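Local coordinates for superoxide dismutase [Cu-Zn] (Bacteroidetes bacterium GWA2_30_7, PDB 7B4O), which probably catalyses the dismutation of superoxide to dioxygen and hydrogen peroxide in its copper-zinc form, and holds zinc at the metal sites in this crystal, at residues 10-15 with 22-27; 35-40 with 100-105; 46-51 with 93-98; 121-126 with 147-152. One frame throughout, in Å; residues are numbered along the deposited sequence.

Contact 1 of 4, residues 10-15 with 22-27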
loop_
_atom_site.group_PDB
_atom_site.type_symbol
_atom_site.label_atom_id
_atom_site.label_comp_id
_atom_site.label_asym_id
_atom_site.label_seq_id
_atom_site.Cartn_x
_atom_site.Cartn_y
_atom_site.Cartn_z
ATOM N N VAL A 10 2.454 -7.069 -4.151
ATOM C CA VAL A 10 2.792 -6.018 -5.137
ATOM C C VAL A 10 2.980 -4.716 -4.374
ATOM O O VAL A 10 2.170 -4.404 -3.501
ATOM C CB VAL A 10 1.705 -5.900 -6.217
ATOM C CG1 VAL A 10 2.068 -4.804 -7.211
ATOM C CG2 VAL A 10 1.476 -7.219 -6.936
ATOM N N CYS A 11 3.984 -3.950 -4.771
ATOM C CA CYS A 11 4.266 -2.631 -4.174
ATOM C C CYS A 11 4.584 -1.648 -5.287
ATOM O O CYS A 11 5.578 -1.850 -6.015
ATOM C CB CYS A 11 5.438 -2.709 -3.214
ATOM S SG CYS A 11 5.761 -1.128 -2.418
ATOM N N VAL A 12 3.738 -0.639 -5.420
ATOM C CA VAL A 12 4.014 0.490 -6.342
ATOM C C VAL A 12 4.662 1.583 -5.506
ATOM O O VAL A 12 4.090 1.974 -4.468
ATOM C CB VAL A 12 2.746 0.979 -7.048
ATOM C CG1 VAL A 12 3.069 2.141 -7.973
ATOM C CG2 VAL A 12 2.059 -0.150 -7.793
ATOM N N ILE A 13 5.844 2.022 -5.913
ATOM C CA ILE A 13 6.526 3.080 -5.119
ATOM C C ILE A 13 6.359 4.421 -5.812
ATOM O O ILE A 13 6.305 4.505 -7.068
ATOM C CB ILE A 13 7.978 2.756 -4.759
ATOM C CG1 ILE A 13 8.872 2.729 -5.990
ATOM C CG2 ILE A 13 8.061 1.476 -3.936
ATOM C CD1 ILE A 13 10.334 2.661 -5.627
ATOM N N TYR A 14 6.219 5.424 -4.962
ATOM C CA TYR A 14 6.019 6.831 -5.357
ATOM C C TYR A 14 7.109 7.644 -4.696
ATOM O O TYR A 14 7.585 7.329 -3.608
ATOM C CB TYR A 14 4.622 7.277 -4.956
ATOM C CG TYR A 14 3.557 6.552 -5.723
ATOM C CD1 TYR A 14 3.167 6.989 -6.976
ATOM C CD2 TYR A 14 2.979 5.402 -5.215
ATOM C CE1 TYR A 14 2.195 6.318 -7.695
ATOM C CE2 TYR A 14 2.009 4.719 -5.921
ATOM C CZ TYR A 14 1.617 5.179 -7.163
ATOM O OH TYR A 14 0.660 4.499 -7.853
ATOM N N PRO A 15 7.542 8.736 -5.340
ATOM C CA PRO A 15 8.636 9.508 -4.798
ATOM C C PRO A 15 8.222 10.235 -3.511
ATOM O O PRO A 15 7.075 10.668 -3.368
ATOM C CB PRO A 15 8.945 10.524 -5.906
ATOM C CG PRO A 15 7.651 10.636 -6.650
ATOM C CD PRO A 15 7.049 9.253 -6.621
ATOM N N THR A 22 10.126 6.233 -9.188
ATOM C CA THR A 22 8.870 5.476 -9.361
ATOM C C THR A 22 9.208 4.014 -9.657
ATOM O O THR A 22 10.366 3.715 -9.993
ATOM C CB THR A 22 8.019 6.038 -10.504
ATOM O OG1 THR A 22 8.748 5.889 -11.729
ATOM C CG2 THR A 22 7.655 7.488 -10.296
ATOM N N GLY A 23 8.226 3.128 -9.550
ATOM C CA GLY A 23 8.421 1.759 -10.031
ATOM C C GLY A 23 7.515 0.777 -9.346
ATOM O O GLY A 23 6.636 1.185 -8.549
ATOM N N VAL A 24 7.739 -0.481 -9.670
ATOM C CA VAL A 24 6.906 -1.604 -9.175
ATOM C C VAL A 24 7.839 -2.686 -8.649
ATOM O O VAL A 24 8.844 -3.020 -9.319
ATOM C CB VAL A 24 5.959 -2.143 -10.264
ATOM C CG1 VAL A 24 5.097 -3.277 -9.735
ATOM C CG2 VAL A 24 5.098 -1.043 -10.865
ATOM N N ILE A 25 7.474 -3.216 -7.492
ATOM C CA ILE A 25 8.168 -4.360 -6.856
ATOM C C ILE A 25 7.140 -5.474 -6.681
ATOM O O ILE A 25 6.045 -5.191 -6.193
ATOM C CB ILE A 25 8.801 -3.942 -5.518
ATOM C CG1 ILE A 25 9.718 -2.730 -5.692
ATOM C CG2 ILE A 25 9.526 -5.124 -4.890
ATOM C CD1 ILE A 25 9.706 -1.813 -4.523
ATOM N N THR A 26 7.487 -6.679 -7.099
ATOM C CA THR A 26 6.638 -7.866 -6.876
ATOM C C THR A 26 7.399 -8.871 -6.023
ATOM O O THR A 26 8.635 -8.972 -6.125
ATOM C CB THR A 26 6.148 -8.484 -8.184
ATOM O OG1 THR A 26 7.274 -9.032 -8.862
ATOM C CG2 THR A 26 5.410 -7.480 -9.037
ATOM N N PHE A 27 6.629 -9.593 -5.226
ATOM C CA PHE A 27 7.104 -10.679 -4.350
ATOM C C PHE A 27 6.283 -11.903 -4.726
ATOM O O PHE A 27 5.062 -11.836 -4.579
ATOM C CB PHE A 27 6.905 -10.301 -2.882
ATOM C CG PHE A 27 7.532 -8.996 -2.469
ATOM C CD1 PHE A 27 6.855 -7.795 -2.612
ATOM C CD2 PHE A 27 8.788 -8.977 -1.886
ATOM C CE1 PHE A 27 7.446 -6.604 -2.224
ATOM C CE2 PHE A 27 9.360 -7.789 -1.465
ATOM C CZ PHE A 27 8.689 -6.602 -1.627
HETATM O O HOH W 1 5.116 4.523 -9.472
#
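Ile-13 O is held by two donors: water 1 gives it a hydrogen bond 2.7 Å long, and Gly-23 N adds a weak one at 3.4 Å. The same water also accepts a weak hydrogen bond from Gly-23 N. Further along, the pairing tightens. Ile-13 N donates to Gly-23 O from above the carbonyl plane, whereas Cys-11 and Ile-25 exchange two backbone bonds, Cys-11 N to Ile-25 O and Ile-25 N to Cys-11 O, each 2.8 Å. These are the first two strands of the Greek-key beta-barrel of Cu,Zn superoxide dismutases, joined as an antiparallel hairpin. On the face carrying Cys-11, Ile-13 and Ile-25, Ile-13 has CG1 in the crowded position between N and carbonyl carbon (chi1 67°), which lays CG1 over the Gly-23 backbone, 3.6 Å from Gly-23 N. Its other branch, CG2, meets Ile-25 CD1 at 3.7 Å as the two chains cross obliquely. Cys-11 CB lies at the edge of the Phe-27 ring, and Met-123 packs on both residues from within the barrel. On the other face, Val-10 CG1 touches Val-24 CG1 at 4.2 Å, and the Tyr-14 ring stacks with Tyr-14 of the second subunit.

Contact 2 of 4, residues 35-40 with 100-105. With ZN (zinc ion), chain G.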
loop_
_atom_site.group_PDB
_atom_site.type_symbol
_atom_site.label_atom_id
_atom_site.label_comp_id
_atom_site.label_asym_id
_atom_site.label_seq_id
_atom_site.Cartn_x
_atom_site.Cartn_y
_atom_site.Cartn_z
ATOM N N LYS A 35 10.608 -14.790 -4.533
ATOM C CA LYS A 35 11.295 -14.061 -5.617
ATOM C C LYS A 35 10.913 -12.584 -5.524
ATOM O O LYS A 35 9.709 -12.247 -5.664
ATOM C CB LYS A 35 10.932 -14.641 -6.985
ATOM C CG LYS A 35 11.647 -13.980 -8.154
ATOM C CD LYS A 35 11.187 -14.534 -9.477
ATOM C CE LYS A 35 11.890 -13.925 -10.662
ATOM N NZ LYS A 35 11.515 -14.627 -11.909
ATOM N N VAL A 36 11.913 -11.746 -5.305
ATOM C CA VAL A 36 11.764 -10.264 -5.278
ATOM C C VAL A 36 12.174 -9.756 -6.651
ATOM O O VAL A 36 13.286 -10.081 -7.083
ATOM C CB VAL A 36 12.624 -9.637 -4.170
ATOM C CG1 VAL A 36 12.461 -8.127 -4.118
ATOM C CG2 VAL A 36 12.302 -10.282 -2.830
ATOM N N VAL A 37 11.276 -9.040 -7.318
ATOM C CA VAL A 37 11.565 -8.408 -8.632
ATOM C C VAL A 37 11.213 -6.930 -8.526
ATOM O O VAL A 37 10.042 -6.610 -8.284
ATOM C CB VAL A 37 10.799 -9.067 -9.790
ATOM C CG1 VAL A 37 11.110 -8.358 -11.105
ATOM C CG2 VAL A 37 11.113 -10.542 -9.892
ATOM N N ALA A 38 12.193 -6.065 -8.746
ATOM C CA ALA A 38 12.012 -4.604 -8.673
ATOM C C ALA A 38 12.386 -4.007 -10.021
ATOM O O ALA A 38 13.430 -4.372 -10.586
ATOM C CB ALA A 38 12.834 -4.010 -7.570
ATOM N N ASP A 39 11.532 -3.108 -10.505
ATOM C CA ASP A 39 11.772 -2.333 -11.740
ATOM C C ASP A 39 11.452 -0.882 -11.420
ATOM O O ASP A 39 10.253 -0.550 -11.323
ATOM C CB ASP A 39 10.952 -2.878 -12.898
ATOM C CG ASP A 39 11.463 -4.236 -13.321
ATOM O OD1 ASP A 39 12.566 -4.286 -13.905
ATOM O OD2 ASP A 39 10.787 -5.217 -13.009
ATOM N N LEU A 40 12.493 -0.075 -11.218
ATOM C CA LEU A 40 12.350 1.340 -10.800
ATOM C C LEU A 40 12.974 2.250 -11.854
ATOM O O LEU A 40 13.818 1.803 -12.652
ATOM C CB LEU A 40 13.048 1.565 -9.455
ATOM C CG LEU A 40 12.803 0.524 -8.365
ATOM C CD1 LEU A 40 13.499 0.955 -7.079
ATOM C CD2 LEU A 40 11.321 0.263 -8.109
ATOM N N LYS A 100 17.493 3.826 -14.506
ATOM C CA LYS A 100 16.678 2.589 -14.508
ATOM C C LYS A 100 17.351 1.564 -13.592
ATOM O O LYS A 100 18.567 1.366 -13.693
ATOM C CB LYS A 100 16.530 2.014 -15.914
ATOM C CG LYS A 100 15.680 0.754 -16.018
ATOM C CD LYS A 100 15.461 0.325 -17.457
ATOM C CE LYS A 100 14.391 1.134 -18.162
ATOM N NZ LYS A 100 13.026 0.815 -17.668
ATOM N N ALA A 101 16.556 0.924 -12.753
ATOM C CA ALA A 101 17.052 -0.025 -11.742
ATOM C C ALA A 101 16.219 -1.300 -11.809
ATOM O O ALA A 101 14.986 -1.230 -11.693
ATOM C CB ALA A 101 17.013 0.609 -10.374
ATOM N N HIS A 102 16.909 -2.424 -11.968
ATOM C CA HIS A 102 16.321 -3.778 -11.957
ATOM C C HIS A 102 17.001 -4.580 -10.855
ATOM O O HIS A 102 18.247 -4.560 -10.764
ATOM C CB HIS A 102 16.447 -4.429 -13.333
ATOM C CG HIS A 102 15.954 -5.829 -13.387
ATOM N ND1 HIS A 102 14.603 -6.159 -13.389
ATOM C CD2 HIS A 102 16.623 -6.995 -13.458
ATOM C CE1 HIS A 102 14.485 -7.473 -13.459
ATOM N NE2 HIS A 102 15.703 -7.996 -13.511
ATOM N N LEU A 103 16.208 -5.287 -10.072
ATOM C CA LEU A 103 16.739 -6.238 -9.065
ATOM C C LEU A 103 15.865 -7.481 -9.079
ATOM O O LEU A 103 14.639 -7.351 -9.165
ATOM C CB LEU A 103 16.742 -5.582 -7.682
ATOM C CG LEU A 103 17.142 -6.489 -6.517
ATOM C CD1 LEU A 103 18.569 -6.992 -6.676
ATOM C CD2 LEU A 103 16.962 -5.778 -5.195
ATOM N N GLU A 104 16.511 -8.640 -9.038
ATOM C CA GLU A 104 15.849 -9.952 -8.891
ATOM C C GLU A 104 16.702 -10.791 -7.950
ATOM O O GLU A 104 17.892 -10.949 -8.215
ATOM C CB GLU A 104 15.734 -10.584 -10.276
ATOM C CG GLU A 104 14.908 -11.822 -10.365
ATOM C CD GLU A 104 14.869 -12.306 -11.807
ATOM O OE1 GLU A 104 14.821 -13.531 -11.971
ATOM O OE2 GLU A 104 14.925 -11.449 -12.764
ATOM N N TYR A 105 16.109 -11.315 -6.889
ATOM C CA TYR A 105 16.813 -12.293 -6.023
ATOM C C TYR A 105 15.756 -13.072 -5.245
ATOM O O TYR A 105 14.582 -12.654 -5.183
ATOM C CB TYR A 105 17.849 -11.615 -5.121
ATOM C CG TYR A 105 17.290 -11.047 -3.847
ATOM C CD1 TYR A 105 16.625 -9.835 -3.828
ATOM C CD2 TYR A 105 17.399 -11.747 -2.655
ATOM C CE1 TYR A 105 16.091 -9.328 -2.657
ATOM C CE2 TYR A 105 16.881 -11.248 -1.473
ATOM C CZ TYR A 105 16.225 -10.033 -1.474
ATOM O OH TYR A 105 15.698 -9.524 -0.330
HETATM ZN ZN ZN G . 16.107 -9.925 -13.870
HETATM O O HOH W 2 12.599 -0.145 -14.545
#
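Strands 35-40 and 101-105 run almost exactly antiparallel, and six backbone hydrogen bonds join them in pairs at Val-36 with Tyr-105, Ala-38 with Leu-103 and Leu-40 with Ala-101. On the face of these residues bulk is set beside small groups. Tyr-105 takes the crowded chi1 of 84° and so lies alongside Val-36, whose CB comes 3.8 Å from Tyr-105 CE1; the phenol OH is hydrogen-bonded to Asp-107 OD2. Next along, the Ala-38 methyl sits beside Leu-103 CB, 4.2 Å away, and the short Ala-101 meets only the base of Leu-40. The low ground at these alanines receives Ile-93, with Phe-50 also packing on Ala-38.

The other face is mostly polar. His-102 and Asp-39 point the same way, carboxylate and ring planes 28° apart, and His-102 ND1 donates in its ring plane to Asp-39 OD1 at 2.8 Å, which, with the zinc on NE2, should fix the ring's rotation. Val-37 CG2 rests 4.0 Å from Glu-104 CG, flanking the glutamate's stem. Lys-35, fully extended, crosses Glu-104 obliquely and forms a salt bridge from NZ to Glu-104 OE1 (3.5 Å). An alanine in place of Lys-35 would remove NZ and CE from beside Glu-104 OE1, and the zinc-binding carboxylate would probably be less well steadied. Glu-104 OE2 and His-102 NE2 bind one zinc, at 2.2 and 2.0 Å. The result is a zinc site to which this chain gives two ligands, distinct from the paired metal centre, on the outward face of two neighbouring strands of the Greek-key barrel.

Contact 3 of 4, residues 46-51 with 93-98. With ZN (zinc ion), chain E.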
loop_
_atom_site.group_PDB
_atom_site.type_symbol
_atom_site.label_atom_id
_atom_site.label_comp_id
_atom_site.label_asym_id
_atom_site.label_seq_id
_atom_site.Cartn_x
_atom_site.Cartn_y
_atom_site.Cartn_z
ATOM N N GLY A 46 23.862 4.367 -9.552
ATOM C CA GLY A 46 24.611 3.719 -8.461
ATOM C C GLY A 46 23.700 2.979 -7.496
ATOM O O GLY A 46 22.532 2.680 -7.851
ATOM N N LYS A 47 24.218 2.681 -6.312
ATOM C CA LYS A 47 23.562 1.751 -5.365
ATOM C C LYS A 47 22.673 2.531 -4.398
ATOM O O LYS A 47 23.113 3.551 -3.848
ATOM C CB LYS A 47 24.619 0.938 -4.618
ATOM C CG LYS A 47 25.328 -0.111 -5.463
ATOM C CD LYS A 47 26.304 -0.936 -4.637
ATOM C CE LYS A 47 26.618 -2.304 -5.198
ATOM N NZ LYS A 47 27.538 -3.023 -4.290
ATOM N N HIS A 48 21.483 2.008 -4.157
ATOM C CA HIS A 48 20.462 2.610 -3.270
ATOM C C HIS A 48 19.959 1.569 -2.280
ATOM O O HIS A 48 19.517 0.498 -2.722
ATOM C CB HIS A 48 19.303 3.153 -4.106
ATOM C CG HIS A 48 19.698 4.281 -4.987
ATOM N ND1 HIS A 48 19.558 5.575 -4.588
ATOM C CD2 HIS A 48 20.228 4.308 -6.222
ATOM C CE1 HIS A 48 19.975 6.381 -5.550
ATOM N NE2 HIS A 48 20.381 5.628 -6.573
ATOM N N GLY A 49 20.005 1.900 -0.990
ATOM C CA GLY A 49 19.342 1.093 0.040
ATOM C C GLY A 49 17.918 0.765 -0.351
ATOM O O GLY A 49 17.185 1.640 -0.835
ATOM N N PHE A 50 17.530 -0.479 -0.108
ATOM C CA PHE A 50 16.268 -1.073 -0.604
ATOM C C PHE A 50 15.694 -1.897 0.545
ATOM O O PHE A 50 16.212 -2.999 0.806
ATOM C CB PHE A 50 16.582 -1.902 -1.854
ATOM C CG PHE A 50 15.398 -2.489 -2.567
ATOM C CD1 PHE A 50 14.575 -1.708 -3.365
ATOM C CD2 PHE A 50 15.142 -3.849 -2.488
ATOM C CE1 PHE A 50 13.495 -2.275 -4.038
ATOM C CE2 PHE A 50 14.078 -4.421 -3.165
ATOM C CZ PHE A 50 13.257 -3.631 -3.936
ATOM N N HIS A 51 14.708 -1.364 1.258
ATOM C CA HIS A 51 14.289 -1.929 2.562
ATOM C C HIS A 51 12.782 -2.029 2.700
ATOM O O HIS A 51 12.050 -1.174 2.170
ATOM C CB HIS A 51 14.774 -1.058 3.714
ATOM C CG HIS A 51 16.235 -0.814 3.740
ATOM N ND1 HIS A 51 16.736 0.398 4.155
ATOM C CD2 HIS A 51 17.287 -1.592 3.401
ATOM C CE1 HIS A 51 18.056 0.352 4.111
ATOM N NE2 HIS A 51 18.417 -0.862 3.628
ATOM N N ILE A 93 19.583 -1.727 -4.432
ATOM C CA ILE A 93 19.224 -1.794 -5.866
ATOM C C ILE A 93 20.159 -0.835 -6.611
ATOM O O ILE A 93 20.450 0.250 -6.090
ATOM C CB ILE A 93 17.730 -1.505 -6.083
ATOM C CG1 ILE A 93 17.346 -1.799 -7.532
ATOM C CG2 ILE A 93 17.349 -0.104 -5.644
ATOM C CD1 ILE A 93 15.862 -1.837 -7.789
ATOM N N THR A 94 20.632 -1.259 -7.772
ATOM C CA THR A 94 21.594 -0.494 -8.588
ATOM C C THR A 94 20.847 0.138 -9.761
ATOM O O THR A 94 20.205 -0.594 -10.529
ATOM C CB THR A 94 22.763 -1.363 -9.056
ATOM O OG1 THR A 94 23.403 -1.880 -7.891
ATOM C CG2 THR A 94 23.762 -0.590 -9.890
ATOM N N ALA A 95 20.961 1.458 -9.884
ATOM C CA ALA A 95 20.442 2.222 -11.038
ATOM C C ALA A 95 21.558 2.394 -12.073
ATOM O O ALA A 95 22.693 2.702 -11.689
ATOM C CB ALA A 95 19.879 3.544 -10.578
ATOM N N ASP A 96 21.209 2.216 -13.352
ATOM C CA ASP A 96 22.130 2.416 -14.498
ATOM C C ASP A 96 22.266 3.917 -14.797
ATOM O O ASP A 96 21.694 4.757 -14.060
ATOM C CB ASP A 96 21.684 1.598 -15.711
ATOM C CG ASP A 96 20.382 2.026 -16.366
ATOM O OD1 ASP A 96 19.949 3.166 -16.131
ATOM O OD2 ASP A 96 19.819 1.202 -17.123
ATOM N N GLU A 97 23.000 4.246 -15.854
ATOM C CA GLU A 97 23.337 5.656 -16.189
ATOM C C GLU A 97 22.066 6.445 -16.551
ATOM O O GLU A 97 22.116 7.684 -16.499
ATOM C CB GLU A 97 24.407 5.699 -17.275
ATOM C CG GLU A 97 23.934 5.263 -18.643
ATOM C CD GLU A 97 24.995 5.403 -19.731
ATOM O OE1 GLU A 97 25.421 6.556 -20.026
ATOM O OE2 GLU A 97 25.411 4.359 -20.279
ATOM N N ASN A 98 20.973 5.763 -16.884
ATOM C CA ASN A 98 19.677 6.385 -17.273
ATOM C C ASN A 98 18.712 6.449 -16.082
ATOM O O ASN A 98 17.597 6.962 -16.261
ATOM C CB ASN A 98 19.031 5.642 -18.443
ATOM C CG ASN A 98 19.972 5.411 -19.607
ATOM O OD1 ASN A 98 20.071 4.305 -20.143
ATOM N ND2 ASN A 98 20.661 6.457 -20.010
HETATM ZN ZN ZN E . 15.639 1.928 5.093
#
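Phe-50 reaches across to Ile-93, its CD1 packing 3.9 Å from Ile-93 CG2 as the two side chains cross obliquely. Strands 46-51 and 93-95 are antiparallel neighbours in the Greek-key barrel, and this overlap lies in the core, where Ala-38 and Leu-103 also touch both side chains. With CG anti to the backbone N (chi1 -175°), Phe-50 projects toward the partner strand; Ile-93 places CG2 in the crowded position between its N and carbonyl carbon, where the methyl also lies against His-48 O. Four backbone bonds hold the strands together. Gly-46 N and Ala-95 O are 3.0 Å apart in a nearly straight bond that lands on a carbonyl lone pair, while Ala-95 N returns to Gly-46 O from above the carbonyl plane. His-48 and Ile-93 form the second reciprocal pair. The buried imidazole of His-48 has both nitrogens engaged, ND1 with His-126 O and NE2 with Ser-44 O, which should fix its rotation. On the opposite face Lys-47 CG runs beside Thr-94 OG1, 3.6 Å away. Further along strand 46-53, His-51 ND1 binds zinc at 2.1 Å, and its NE2 is hydrogen-bonded to Asp-130 OD2.

Contact 4 of 4, residues 121-126 with 147-152. With ZN (zinc ion), chain E.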
loop_
_atom_site.group_PDB
_atom_site.type_symbol
_atom_site.label_atom_id
_atom_site.label_comp_id
_atom_site.label_asym_id
_atom_site.label_seq_id
_atom_site.Cartn_x
_atom_site.Cartn_y
_atom_site.Cartn_z
ATOM N N ARG A 121 3.244 -3.589 5.090
ATOM C CA ARG A 121 4.480 -2.861 5.440
ATOM C C ARG A 121 4.830 -1.955 4.256
ATOM O O ARG A 121 4.120 -1.990 3.234
ATOM C CB ARG A 121 5.607 -3.839 5.791
ATOM C CG ARG A 121 5.226 -4.862 6.852
ATOM C CD ARG A 121 4.914 -4.240 8.188
ATOM N NE ARG A 121 4.388 -5.227 9.124
ATOM C CZ ARG A 121 4.166 -5.009 10.412
ATOM N NH1 ARG A 121 4.456 -3.841 10.955
ATOM N NH2 ARG A 121 3.659 -5.979 11.156
ATOM N N SER A 122 5.884 -1.171 4.370
ATOM C CA SER A 122 6.315 -0.254 3.300
ATOM C C SER A 122 7.616 -0.733 2.665
ATOM O O SER A 122 8.447 -1.335 3.331
ATOM C CB SER A 122 6.469 1.142 3.813
ATOM O OG SER A 122 7.297 1.168 4.967
ATOM N N MET A 123 7.796 -0.385 1.400
ATOM C CA MET A 123 9.119 -0.367 0.752
ATOM C C MET A 123 9.627 1.065 0.823
ATOM O O MET A 123 8.850 2.003 0.528
ATOM C CB MET A 123 9.055 -0.842 -0.701
ATOM C CG MET A 123 8.825 -2.343 -0.865
ATOM S SD MET A 123 10.158 -3.320 -0.133
ATOM C CE MET A 123 11.597 -2.580 -0.894
ATOM N N ILE A 124 10.879 1.222 1.215
ATOM C CA ILE A 124 11.604 2.514 1.176
ATOM C C ILE A 124 12.835 2.311 0.306
ATOM O O ILE A 124 13.574 1.357 0.509
ATOM C CB ILE A 124 11.971 3.008 2.585
ATOM C CG1 ILE A 124 10.738 3.388 3.401
ATOM C CG2 ILE A 124 12.947 4.170 2.496
ATOM C CD1 ILE A 124 10.002 4.636 2.880
ATOM N N VAL A 125 13.027 3.221 -0.650
ATOM C CA VAL A 125 14.290 3.309 -1.417
ATOM C C VAL A 125 15.040 4.519 -0.878
ATOM O O VAL A 125 14.425 5.560 -0.642
ATOM C CB VAL A 125 14.043 3.373 -2.933
ATOM C CG1 VAL A 125 15.355 3.420 -3.697
ATOM C CG2 VAL A 125 13.175 2.213 -3.390
ATOM N N HIS A 126 16.333 4.354 -0.656
ATOM C CA HIS A 126 17.192 5.385 -0.036
ATOM C C HIS A 126 18.041 6.111 -1.077
ATOM O O HIS A 126 18.280 5.595 -2.171
ATOM C CB HIS A 126 18.057 4.757 1.054
ATOM C CG HIS A 126 17.299 4.375 2.281
ATOM N ND1 HIS A 126 17.045 5.275 3.285
ATOM C CD2 HIS A 126 16.759 3.189 2.681
ATOM C CE1 HIS A 126 16.364 4.665 4.253
ATOM N NE2 HIS A 126 16.184 3.380 3.915
ATOM N N GLY A 147 6.388 3.020 -0.788
ATOM C CA GLY A 147 5.136 2.390 -1.213
ATOM C C GLY A 147 4.687 1.367 -0.204
ATOM O O GLY A 147 5.504 0.976 0.626
ATOM N N VAL A 148 3.437 0.965 -0.280
ATOM C CA VAL A 148 2.848 -0.030 0.644
ATOM C C VAL A 148 2.706 -1.359 -0.089
ATOM O O VAL A 148 2.287 -1.396 -1.242
ATOM C CB VAL A 148 1.525 0.471 1.242
ATOM C CG1 VAL A 148 0.887 -0.580 2.149
ATOM C CG2 VAL A 148 1.739 1.776 1.991
ATOM N N ILE A 149 3.072 -2.433 0.587
ATOM C CA ILE A 149 3.046 -3.808 0.026
ATOM C C ILE A 149 1.637 -4.379 0.172
ATOM O O ILE A 149 1.138 -4.511 1.310
ATOM C CB ILE A 149 4.099 -4.679 0.722
ATOM C CG1 ILE A 149 5.491 -4.068 0.600
ATOM C CG2 ILE A 149 4.054 -6.105 0.182
ATOM C CD1 ILE A 149 6.529 -4.702 1.519
ATOM N N GLY A 150 1.017 -4.700 -0.961
ATOM C CA GLY A 150 -0.356 -5.208 -0.997
ATOM C C GLY A 150 -0.445 -6.644 -1.466
ATOM O O GLY A 150 0.525 -7.176 -2.039
ATOM N N ILE A 151 -1.631 -7.215 -1.279
ATOM C CA ILE A 151 -1.953 -8.604 -1.700
ATOM C C ILE A 151 -2.214 -8.610 -3.206
ATOM O O ILE A 151 -3.102 -7.865 -3.653
ATOM C CB ILE A 151 -3.152 -9.112 -0.885
ATOM C CG1 ILE A 151 -2.784 -9.218 0.595
ATOM C CG2 ILE A 151 -3.673 -10.425 -1.438
ATOM C CD1 ILE A 151 -3.959 -9.423 1.507
ATOM N N GLY A 152 -1.482 -9.442 -3.945
ATOM C CA GLY A 152 -1.689 -9.660 -5.389
ATOM C C GLY A 152 -2.517 -10.892 -5.674
ATOM O O GLY A 152 -2.668 -11.727 -4.776
HETATM ZN ZN ZN E . 15.639 1.928 5.093
#
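Strand 122-126 carries a ligand of a metal site with His-51 and His-53 among its other ligands, probably the copper position of the family, occupied here by zinc; residues 147-151 are the strand's antiparallel neighbour in the Greek-key barrel. His-126 NE2 binds the ion at 1.9 Å, and Ile-124 CG2 lies over one ring face. The pairing with residues 147-152 is made further back. Met-123 N and O join Gly-147 O and N in a reciprocal pair of 2.8 and 3.0 Å, and beyond it Ile-149 N donates to Arg-121 O in an almost straight bond of 2.9 Å. The Gly-147 carbonyl O also receives a CA-H contact from Ser-122 CA at 3.1 Å. On the interior side of these neighbouring strands, Met-123 CG meets Ile-149 CG1 at 4.0 Å, the two chains crossing obliquely; the thioether bends at chi2 and chi3 (-61° and -52°), leading its end away from Ile-149, and Phe-50 and Ile-52 pack on the same side chain. Ile-149 also packs on Cys-11. A glycine in place of Ile-149 would remove the CG1 and CD1 packing, and Met-123 would probably be less firmly held. On the other face Val-148 packs on Val-148 of the second subunit. His-126 ND1 is hydrogen-bonded to Gly-141 O, a carbonyl that can only accept, so ND1 probably carries the proton, which leaves the NE2 lone pair for the metal.

All four contacts belong to one antiparallel barrel and meet in its interior. Contacts 1 and 2 are joined through neighbouring strands 22-30 and 33-41, Thr-26 N lying 2.8 Å from Val-37 O (probable hydrogen bond), and contacts 1 and 4 likewise, Val-10 O to Gly-150 N at 2.8 Å. Contact 3 is nested along the chain inside the loop closed by contact 2, and Leu-40 CD1 packs 3.7 Å from Ile-93 CD1. Contacts 3 and 4, with centres about 17 Å apart, converge on the same zinc through His-51 and His-126; His-48 ND1 also reaches His-126 O at 2.7 Å. The zinc of contact 2 is separate. Contacts 1 and 4 both face the second subunit.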